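Local atomic coordinates of secreted in xylem 3 (Fusarium oxysporum, PDB entry 5OD4), a protein that is of unknown biochemical function but acts as an effector of a fungal plant pathogen, with immune-suppressing activity in the host and a beta-sandwich fold. Residues R11-S14 with T15-T18. Numbering follows the deposited sequence. Where two conformers were deposited one is given.
Sequences RTSS and TSFT
Ser-13 and Ser-16 close a type I beta turn that delivers the chain into strand 17-21, an outermost strand of one of the two antiparallel sheets of the beta-sandwich. Its closing bond runs from the backbone N of Ser-16 to O of Ser-13 at 3.1 Å, and the amide arrives well above the plane of that carbonyl, 65° out of it. The same oxygen accepts a second bond from a water, which also donates to O of Ser-16 at 2.8 Å, so that one molecule ties the first carbonyl of the turn to its last.

The Ser-13 side chain serves the backbone as well. A chi1 of 78° folds OG back over its own main chain, where it accepts the amide of Thr-15, N to OG 3.2 Å; this somewhat bent bond completes an ST turn and satisfies the amide just ahead of the one that Ser-13 O receives. In the modelled conformer of Ser-16, one of two, OG lies 3.1 Å from the backbone N of Ser-13 and is hydrogen-bonded to the hydroxyl of Ser-126 on the adjoining strand 119-127. Apolar contact is slight on this solvent-exposed surface: CG2 of Thr-12 lies 4.3 Å from CG2 of Thr-18, and both side chains touch Thr-124 of that strand, while CB of Thr-12 sits 3.7 Å from CB of Ser-16.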
loop_
_atom_site.group_PDB
_atom_site.type_symbol
_atom_site.label_atom_id
_atom_site.label_comp_id
_atom_site.label_asym_id
_atom_site.label_seq_id
_atom_site.Cartn_x
_atom_site.Cartn_y
_atom_site.Cartn_z
ATOM N N ARG A 11 -12.429 8.315 -9.115
ATOM C CA ARG A 11 -11.807 7.408 -10.065
ATOM C C ARG A 11 -10.310 7.587 -10.137
ATOM O O ARG A 11 -9.820 8.691 -9.962
ATOM C CB ARG A 11 -12.386 7.669 -11.496
ATOM C CG ARG A 11 -13.842 7.252 -11.622
ATOM C CD ARG A 11 -14.279 7.196 -13.065
ATOM N NE ARG A 11 -13.204 6.717 -13.904
ATOM C CZ ARG A 11 -12.899 7.129 -15.129
ATOM N NH1 ARG A 11 -13.663 7.986 -15.818
ATOM N NH2 ARG A 11 -11.817 6.614 -15.672
ATOM N N THR A 12 -9.602 6.524 -10.462
ATOM C CA THR A 12 -8.183 6.586 -10.680
ATOM C C THR A 12 -7.799 6.959 -12.105
ATOM O O THR A 12 -8.559 6.749 -13.058
ATOM C CB THR A 12 -7.525 5.274 -10.252
ATOM O OG1 THR A 12 -8.150 4.241 -10.967
ATOM C CG2 THR A 12 -7.651 5.013 -8.742
ATOM N N SER A 13 -6.613 7.489 -12.262
ATOM C CA SER A 13 -6.069 7.915 -13.543
ATOM C C SER A 13 -5.173 6.870 -14.170
ATOM O O SER A 13 -4.859 5.834 -13.571
ATOM C CB SER A 13 -5.232 9.155 -13.327
ATOM O OG SER A 13 -3.982 8.797 -12.787
ATOM N N SER A 14 -4.684 7.178 -15.364
ATOM C CA SER A 14 -3.829 6.272 -16.106
ATOM C C SER A 14 -2.486 6.033 -15.448
ATOM O O SER A 14 -1.826 5.061 -15.779
ATOM C CB SER A 14 -3.580 6.803 -17.515
ATOM O OG SER A 14 -2.892 8.061 -17.460
ATOM N N THR A 15 -2.031 6.934 -14.576
ATOM C CA THR A 15 -0.753 6.726 -13.903
ATOM C C THR A 15 -0.933 6.258 -12.458
ATOM O O THR A 15 0.037 6.200 -11.692
ATOM C CB THR A 15 0.098 7.972 -13.953
ATOM O OG1 THR A 15 -0.628 9.003 -13.297
ATOM C CG2 THR A 15 0.500 8.364 -15.357
ATOM N N SER A 16 -2.151 5.990 -12.045
ATOM C CA SER A 16 -2.367 5.386 -10.741
ATOM C C SER A 16 -1.993 3.914 -10.767
ATOM O O SER A 16 -2.040 3.267 -11.815
ATOM C CB SER A 16 -3.822 5.529 -10.342
ATOM O OG SER A 16 -4.266 6.891 -10.339
ATOM N N PHE A 17 -1.700 3.391 -9.589
ATOM C CA PHE A 17 -1.457 1.959 -9.429
ATOM C C PHE A 17 -2.415 1.426 -8.386
ATOM O O PHE A 17 -2.537 1.996 -7.309
ATOM C CB PHE A 17 -0.035 1.717 -8.957
ATOM C CG PHE A 17 0.291 0.276 -8.660
ATOM C CD1 PHE A 17 0.409 -0.649 -9.671
ATOM C CD2 PHE A 17 0.505 -0.142 -7.369
ATOM C CE1 PHE A 17 0.701 -1.980 -9.390
ATOM C CE2 PHE A 17 0.829 -1.450 -7.075
ATOM C CZ PHE A 17 0.935 -2.370 -8.086
ATOM N N THR A 18 -3.068 0.306 -8.694
ATOM C CA THR A 18 -3.909 -0.390 -7.739
ATOM C C THR A 18 -3.536 -1.846 -7.713
ATOM O O THR A 18 -3.229 -2.454 -8.741
ATOM C CB THR A 18 -5.375 -0.236 -8.105
ATOM O OG1 THR A 18 -5.606 -0.731 -9.432
ATOM C CG2 THR A 18 -5.816 1.198 -8.024
HETATM O O HOH W 1 -4.112 3.008 -13.723
#